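Local structure of NOL1/NOP2/sun family protein (Enterococcus faecium, 3M4X) at residues A[181-186]-A[230-235]; A[105-110]-A[176-181]. The protein probably transfers methyl groups from S-adenosylmethionine to carbon 5 of cytosines in 16S ribosomal RNA. All coordinates share one frame; numbering follows the deposited sequence.

Contact 1: A[181-186]-A[230-235]; sequences VDAPCS and LIYSTC
Cys185 and Cys235 both turn SG between their own backbone N and carbonyl carbon (chi1 40° and 60°), and these like torsions bring the sulfurs close together just beyond two parallel strands, SG to SG 3.6 Å. The shorter link is polar: Cys235 N donates to Cys185 SG at 3.2 Å, with an angle of 160° at the hydrogen. Thr234 adds a side contact, its OG1 lying 3.3 Å from Cys185 CB. Cys185 is poorly ordered, which leaves its details less certain. PCS and STC correspond to motifs IV and VI of RNA m5C methyltransferases, whose cysteines line the active site in relatives, so the catalytic centre probably lies here.

Behind the cysteines the chains run in parallel register. Val181 is gripped at both backbone ends: its N donates to Ile231 O, its O accepts from Ser233 N. Ala183 N then bonds to Ser233 O at 2.9 Å, continuing the ladder. On one face Ser233 OG makes a weak bond of 3.0 Å to Asp182 OD1. On the face of Val181 and Tyr232 the contacts across are apolar: Ala183 CB meets Tyr232 CE1 obliquely at 3.6 Å, while Val181 CG2 touches Leu230 CD1 at 3.7 Å, the two side chains crossing at a slant. Glu241 O takes the Tyr232 hydroxyl.

Strand 295-302 pairs antiparallel with the far side of 228-234. Helix 243-252 packs on Leu230 and Tyr232, and helix 205-222 reaches Ala183 and Cys185 through Gln213.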
ATOM      1  N   VAL A 181      11.545   1.211   1.865  1.00 33.92           N
ATOM      2  CA  VAL A 181      12.159   0.040   1.275  1.00 36.45           C
ATOM      3  C   VAL A 181      11.885  -1.175   2.163  1.00 36.78           C
ATOM      4  O   VAL A 181      12.577  -1.408   3.156  1.00 31.43           O
ATOM      5  CB  VAL A 181      13.682   0.225   1.159  1.00 33.60           C
ATOM      6  CG1 VAL A 181      14.320  -0.989   0.472  1.00 34.52           C
ATOM      7  CG2 VAL A 181      14.001   1.505   0.406  1.00 28.81           C
ATOM      8  N   ASP A 182      10.853  -1.926   1.811  1.00 40.14           N
ATOM      9  CA  ASP A 182      10.562  -3.192   2.467  1.00 37.77           C
ATOM     10  C   ASP A 182      11.288  -4.239   1.629  1.00 36.24           C
ATOM     11  O   ASP A 182      10.755  -4.772   0.672  1.00 37.06           O
ATOM     12  CB  ASP A 182       9.049  -3.399   2.491  1.00 44.04           C
ATOM     13  CG  ASP A 182       8.634  -4.766   3.001  1.00 45.63           C
ATOM     14  OD1 ASP A 182       9.233  -5.288   3.970  1.00 43.70           O
ATOM     15  OD2 ASP A 182       7.677  -5.310   2.416  1.00 48.44           O
ATOM     16  N   ALA A 183      12.542  -4.494   1.984  1.00 39.61           N
ATOM     17  CA  ALA A 183      13.466  -5.208   1.112  1.00 37.41           C
ATOM     18  C   ALA A 183      13.211  -6.695   1.022  1.00 38.15           C
ATOM     19  O   ALA A 183      12.884  -7.334   2.020  1.00 39.33           O
ATOM     20  CB  ALA A 183      14.895  -4.962   1.558  1.00 42.82           C
ATOM     21  N   PRO A 184      13.380  -7.260  -0.181  1.00 39.08           N
ATOM     22  CA  PRO A 184      13.370  -8.722  -0.267  1.00 44.35           C
ATOM     23  C   PRO A 184      14.406  -9.206   0.716  1.00 41.25           C
ATOM     24  O   PRO A 184      15.493  -8.614   0.800  1.00 42.81           O
ATOM     25  CB  PRO A 184      13.850  -9.006  -1.699  1.00 47.87           C
ATOM     26  CG  PRO A 184      13.661  -7.713  -2.450  1.00 41.26           C
ATOM     27  CD  PRO A 184      13.822  -6.621  -1.431  1.00 39.63           C
ATOM     28  N   CYS A 185      14.078 -10.244   1.472  1.00 41.66           N
ATOM     29  CA  CYS A 185      14.963 -10.704   2.538  1.00 36.94           C
ATOM     30  C   CYS A 185      14.826 -12.220   2.730  1.00 42.76           C
ATOM     31  O   CYS A 185      14.042 -12.860   2.028  1.00 46.82           O
ATOM     32  CB  CYS A 185      14.641  -9.937   3.821  1.00 27.98           C
ATOM     33  SG  CYS A 185      12.868  -9.675   4.098  1.00250.40           S
ATOM     34  N   SER A 186      15.570 -12.793   3.676  1.00 42.68           N
ATOM     35  CA  SER A 186      15.599 -14.257   3.834  1.00 43.21           C
ATOM     36  C   SER A 186      14.279 -14.870   4.310  1.00 48.89           C
ATOM     37  O   SER A 186      14.047 -16.071   4.135  1.00 58.03           O
ATOM     38  CB  SER A 186      16.782 -14.722   4.701  1.00 40.83           C
ATOM     39  OG  SER A 186      16.899 -13.975   5.901  1.00 40.55           O
ATOM     40  N   LEU A 230      14.337   7.910   4.897  1.00 29.43           N
ATOM     41  CA  LEU A 230      14.384   6.551   4.405  1.00 30.14           C
ATOM     42  C   LEU A 230      13.922   5.618   5.497  1.00 33.38           C
ATOM     43  O   LEU A 230      14.455   5.627   6.613  1.00 33.21           O
ATOM     44  CB  LEU A 230      15.815   6.186   4.044  1.00 34.30           C
ATOM     45  CG  LEU A 230      16.057   4.706   3.795  1.00 32.86           C
ATOM     46  CD1 LEU A 230      15.334   4.282   2.539  1.00 35.19           C
ATOM     47  CD2 LEU A 230      17.531   4.480   3.661  1.00 37.29           C
ATOM     48  N   ILE A 231      12.916   4.818   5.179  1.00 33.53           N
ATOM     49  CA  ILE A 231      12.475   3.775   6.074  1.00 32.19           C
ATOM     50  C   ILE A 231      12.856   2.419   5.464  1.00 35.31           C
ATOM     51  O   ILE A 231      12.447   2.101   4.341  1.00 37.26           O
ATOM     52  CB  ILE A 231      10.958   3.850   6.348  1.00 30.76           C
ATOM     53  CG1 ILE A 231      10.603   5.076   7.204  1.00 32.02           C
ATOM     54  CG2 ILE A 231      10.488   2.585   7.064  1.00 32.47           C
ATOM     55  CD1 ILE A 231      10.462   6.387   6.437  1.00 30.60           C
ATOM     56  N   TYR A 232      13.660   1.646   6.195  1.00 26.46           N
ATOM     57  CA  TYR A 232      14.093   0.315   5.758  1.00 26.93           C
ATOM     58  C   TYR A 232      13.484  -0.777   6.619  1.00 29.75           C
ATOM     59  O   TYR A 232      13.456  -0.676   7.847  1.00 32.23           O
ATOM     60  CB  TYR A 232      15.613   0.191   5.834  1.00 33.55           C
ATOM     61  CG  TYR A 232      16.157  -1.196   5.529  1.00 30.52           C
ATOM     62  CD1 TYR A 232      16.217  -1.660   4.227  1.00 29.48           C
ATOM     63  CD2 TYR A 232      16.626  -2.031   6.545  1.00 31.45           C
ATOM     64  CE1 TYR A 232      16.726  -2.907   3.931  1.00 29.94           C
ATOM     65  CE2 TYR A 232      17.142  -3.298   6.263  1.00 32.53           C
ATOM     66  CZ  TYR A 232      17.197  -3.726   4.946  1.00 37.06           C
ATOM     67  OH  TYR A 232      17.704  -4.976   4.622  1.00 33.92           O
ATOM     68  N   SER A 233      13.018  -1.838   5.981  1.00 33.89           N
ATOM     69  CA  SER A 233      12.370  -2.903   6.729  1.00 35.62           C
ATOM     70  C   SER A 233      12.570  -4.258   6.103  1.00 34.76           C
ATOM     71  O   SER A 233      12.868  -4.392   4.910  1.00 34.32           O
ATOM     72  CB  SER A 233      10.880  -2.648   6.871  1.00 33.11           C
ATOM     73  OG  SER A 233      10.202  -3.065   5.698  1.00 45.32           O
ATOM     74  N   THR A 234      12.346  -5.271   6.923  1.00 33.76           N
ATOM     75  CA  THR A 234      12.637  -6.620   6.530  1.00 35.66           C
ATOM     76  C   THR A 234      11.733  -7.550   7.337  1.00 38.58           C
ATOM     77  O   THR A 234      11.309  -7.200   8.435  1.00 39.30           O
ATOM     78  CB  THR A 234      14.139  -6.866   6.791  1.00 42.32           C
ATOM     79  OG1 THR A 234      14.814  -7.116   5.549  1.00 49.38           O
ATOM     80  CG2 THR A 234      14.347  -7.981   7.771  1.00 26.77           C
ATOM     81  N   CYS A 235      11.397  -8.712   6.786  1.00 37.64           N
ATOM     82  CA  CYS A 235      10.641  -9.695   7.555  1.00 39.92           C
ATOM     83  C   CYS A 235      11.530 -10.885   7.911  1.00 42.46           C
ATOM     84  O   CYS A 235      11.148 -12.037   7.772  1.00 41.03           O
ATOM     85  CB  CYS A 235       9.366 -10.136   6.822  1.00 45.04           C
ATOM     86  SG  CYS A 235       9.635 -10.904   5.213  1.00 70.53           S
TER

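Contact 2: A[105-110]-A[176-181]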
ATOM      1  N   PRO A 105       0.653  14.427   4.477  1.00 26.66           N
ATOM      2  CA  PRO A 105      -0.067  15.047   3.365  1.00 25.27           C
ATOM      3  C   PRO A 105       0.837  16.008   2.614  1.00 29.94           C
ATOM      4  O   PRO A 105       1.452  16.882   3.241  1.00 32.41           O
ATOM      5  CB  PRO A 105      -1.175  15.834   4.076  1.00 31.33           C
ATOM      6  CG  PRO A 105      -1.476  14.983   5.331  1.00 25.28           C
ATOM      7  CD  PRO A 105      -0.103  14.484   5.747  1.00 25.18           C
ATOM      8  N   GLY A 106       0.934  15.842   1.295  1.00 27.43           N
ATOM      9  CA  GLY A 106       1.700  16.774   0.477  1.00 30.02           C
ATOM     10  C   GLY A 106       3.127  16.344   0.155  1.00 32.95           C
ATOM     11  O   GLY A 106       3.797  16.963  -0.674  1.00 31.14           O
ATOM     12  N   GLU A 107       3.602  15.283   0.803  1.00 28.98           N
ATOM     13  CA  GLU A 107       4.950  14.798   0.542  1.00 29.39           C
ATOM     14  C   GLU A 107       5.018  14.069  -0.788  1.00 26.96           C
ATOM     15  O   GLU A 107       4.013  13.564  -1.290  1.00 35.53           O
ATOM     16  CB  GLU A 107       5.416  13.851   1.663  1.00 27.97           C
ATOM     17  CG  GLU A 107       5.809  14.546   2.947  1.00 28.47           C
ATOM     18  CD  GLU A 107       6.459  13.585   3.942  1.00 30.44           C
ATOM     19  OE1 GLU A 107       6.033  12.419   4.012  1.00 30.42           O
ATOM     20  OE2 GLU A 107       7.402  13.999   4.638  1.00 31.61           O
ATOM     21  N   LYS A 108       6.213  13.993  -1.347  1.00 30.00           N
ATOM     22  CA  LYS A 108       6.481  13.041  -2.417  1.00 33.50           C
ATOM     23  C   LYS A 108       7.042  11.765  -1.786  1.00 28.53           C
ATOM     24  O   LYS A 108       8.082  11.789  -1.122  1.00 31.08           O
ATOM     25  CB  LYS A 108       7.425  13.642  -3.462  1.00 31.86           C
ATOM     26  CG  LYS A 108       6.830  14.876  -4.158  1.00 35.11           C
ATOM     27  CD  LYS A 108       7.874  15.624  -4.991  1.00 35.46           C
ATOM     28  CE  LYS A 108       8.813  16.437  -4.122  1.00 37.55           C
ATOM     29  NZ  LYS A 108       9.943  16.996  -4.936  1.00 42.19           N
ATOM     30  N   VAL A 109       6.333  10.654  -1.982  1.00 26.73           N
ATOM     31  CA  VAL A 109       6.626   9.431  -1.244  1.00 27.07           C
ATOM     32  C   VAL A 109       6.831   8.258  -2.189  1.00 24.22           C
ATOM     33  O   VAL A 109       6.088   8.084  -3.134  1.00 29.50           O
ATOM     34  CB  VAL A 109       5.485   9.092  -0.225  1.00 27.51           C
ATOM     35  CG1 VAL A 109       5.804   7.818   0.552  1.00 19.89           C
ATOM     36  CG2 VAL A 109       5.233  10.254   0.717  1.00 24.06           C
ATOM     37  N   LEU A 110       7.850   7.449  -1.927  1.00 28.75           N
ATOM     38  CA  LEU A 110       8.113   6.280  -2.758  1.00 29.05           C
ATOM     39  C   LEU A 110       8.001   5.008  -1.922  1.00 26.91           C
ATOM     40  O   LEU A 110       8.572   4.925  -0.848  1.00 29.70           O
ATOM     41  CB  LEU A 110       9.508   6.380  -3.405  1.00 26.45           C
ATOM     42  CG  LEU A 110       9.995   5.174  -4.226  1.00 26.09           C
ATOM     43  CD1 LEU A 110       9.120   4.981  -5.460  1.00 23.99           C
ATOM     44  CD2 LEU A 110      11.450   5.347  -4.641  1.00 26.51           C
ATOM     45  N   PHE A 176      12.252  12.571  -3.861  1.00 27.66           N
ATOM     46  CA  PHE A 176      11.324  12.221  -2.785  1.00 27.66           C
ATOM     47  C   PHE A 176      11.629  12.777  -1.404  1.00 26.70           C
ATOM     48  O   PHE A 176      12.780  12.837  -0.964  1.00 32.10           O
ATOM     49  CB  PHE A 176      11.220  10.690  -2.661  1.00 26.65           C
ATOM     50  CG  PHE A 176      10.630  10.029  -3.868  1.00 25.61           C
ATOM     51  CD1 PHE A 176      11.437   9.382  -4.782  1.00 28.94           C
ATOM     52  CD2 PHE A 176       9.265  10.079  -4.100  1.00 30.90           C
ATOM     53  CE1 PHE A 176      10.884   8.775  -5.915  1.00 32.56           C
ATOM     54  CE2 PHE A 176       8.701   9.473  -5.216  1.00 29.35           C
ATOM     55  CZ  PHE A 176       9.510   8.815  -6.119  1.00 30.64           C
ATOM     56  N   ASP A 177      10.566  13.134  -0.700  1.00 26.61           N
ATOM     57  CA  ASP A 177      10.653  13.420   0.731  1.00 31.56           C
ATOM     58  C   ASP A 177      10.865  12.164   1.557  1.00 28.21           C
ATOM     59  O   ASP A 177      11.407  12.211   2.652  1.00 24.63           O
ATOM     60  CB  ASP A 177       9.357  14.067   1.217  1.00 34.84           C
ATOM     61  CG  ASP A 177       9.137  15.419   0.626  1.00 31.16           C
ATOM     62  OD1 ASP A 177       9.876  16.337   1.026  1.00 37.40           O
ATOM     63  OD2 ASP A 177       8.233  15.566  -0.233  1.00 33.31           O
ATOM     64  N   ARG A 178      10.422  11.034   1.040  1.00 31.25           N
ATOM     65  CA  ARG A 178      10.268   9.877   1.890  1.00 32.65           C
ATOM     66  C   ARG A 178      10.274   8.634   1.043  1.00 29.51           C
ATOM     67  O   ARG A 178       9.591   8.572   0.016  1.00 28.38           O
ATOM     68  CB  ARG A 178       8.940  10.000   2.627  1.00 30.45           C
ATOM     69  CG  ARG A 178       8.695   9.051   3.787  1.00 29.57           C
ATOM     70  CD  ARG A 178       7.692   9.743   4.747  1.00 27.57           C
ATOM     71  NE  ARG A 178       8.302   9.894   6.050  1.00 39.70           N
ATOM     72  CZ  ARG A 178       8.668  11.040   6.594  1.00 42.99           C
ATOM     73  NH1 ARG A 178       8.468  12.183   5.973  1.00 39.35           N
ATOM     74  NH2 ARG A 178       9.231  11.029   7.783  1.00 56.95           N
ATOM     75  N   ILE A 179      11.075   7.656   1.451  1.00 29.10           N
ATOM     76  CA  ILE A 179      11.137   6.401   0.723  1.00 32.64           C
ATOM     77  C   ILE A 179      11.058   5.206   1.661  1.00 30.74           C
ATOM     78  O   ILE A 179      11.769   5.133   2.659  1.00 32.64           O
ATOM     79  CB  ILE A 179      12.417   6.300  -0.143  1.00 31.05           C
ATOM     80  CG1 ILE A 179      12.511   7.474  -1.126  1.00 30.18           C
ATOM     81  CG2 ILE A 179      12.462   4.957  -0.881  1.00 30.26           C
ATOM     82  CD1 ILE A 179      13.768   7.431  -2.018  1.00 29.12           C
ATOM     83  N   VAL A 180      10.191   4.267   1.320  1.00 28.07           N
ATOM     84  CA  VAL A 180      10.038   3.059   2.089  1.00 21.55           C
ATOM     85  C   VAL A 180      10.576   1.897   1.278  1.00 31.74           C
ATOM     86  O   VAL A 180      10.126   1.631   0.155  1.00 31.82           O
ATOM     87  CB  VAL A 180       8.569   2.798   2.432  1.00 25.99           C
ATOM     88  CG1 VAL A 180       8.413   1.452   3.110  1.00 28.73           C
ATOM     89  CG2 VAL A 180       8.028   3.922   3.297  1.00 29.74           C
ATOM     90  N   VAL A 181      11.545   1.211   1.865  1.00 33.92           N
ATOM     91  CA  VAL A 181      12.159   0.040   1.275  1.00 36.45           C
ATOM     92  C   VAL A 181      11.885  -1.175   2.163  1.00 36.78           C
ATOM     93  O   VAL A 181      12.577  -1.408   3.156  1.00 31.43           O
ATOM     94  CB  VAL A 181      13.682   0.225   1.159  1.00 33.60           C
ATOM     95  CG1 VAL A 181      14.320  -0.989   0.472  1.00 34.52           C
ATOM     96  CG2 VAL A 181      14.001   1.505   0.406  1.00 28.81           C
TER
HETATM   97  O   HOH W   1       9.114  15.942   4.257  1.00 40.54           O
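Leu110 CB sits over the middle of the Phe176 ring, 3.5 Å from its centroid and 5° off the ring normal, a CH-pi contact that covers one face between two parallel strands of the Rossmann-like methyltransferase sheet. The backbone carbon of Lys108 meets the same ring at its edge. Leu110 and Ile179 point the same way, side by side, with CD2 and CG2 3.9 Å apart.

On the opposite face of the sheet, Arg178 answers Glu107. The guanidinium and carboxylate planes are nearly coplanar (24° apart), and Glu107 OE2 lies at the guanidinium edge, near its plane; the salt bridge includes a weak bond of 3.1 Å from Arg178 NH1 to Glu107 OE1, while the separation from OE2 is too short to be taken literally. Asp177, where the chain turns a corner, sets its carboxylate almost parallel to that of Glu107. A water donates to Glu107 OE2 at 2.6 Å and, weakly, to Asp177 OD1; with Lys225, salt-bridged to Asp177 OD1, it may ease the repulsion. Asp177 OD2 uses its anti lone pair to receive Lys108 N at 2.8 Å, a side-chain acceptor at the start of strand 108-111. Farther along, regular pairing takes over, and Val180 N donates to Leu110 O at 2.8 Å.

Overall arrangement
Both contacts belong to one sheet in the methyltransferase domain and share strand 176-182, which lies between strands 108-111 and 228-234. Their centres are about 16 Å apart. Contact 2 lies toward the start of the shared strand and contact 1 at its end; in chain order contact 2 comes first, and Val181, where it ends, also begins contact 1. They also meet directly, through a probable hydrogen bond of 2.8 Å from Ile231 N to Ile179 O. The example illustrates a familiar principle of Rossmann-like enzymes: the paired strands build the core, and the loops leaving their C-terminal ends, here those of contact 1, probably carry the chemistry.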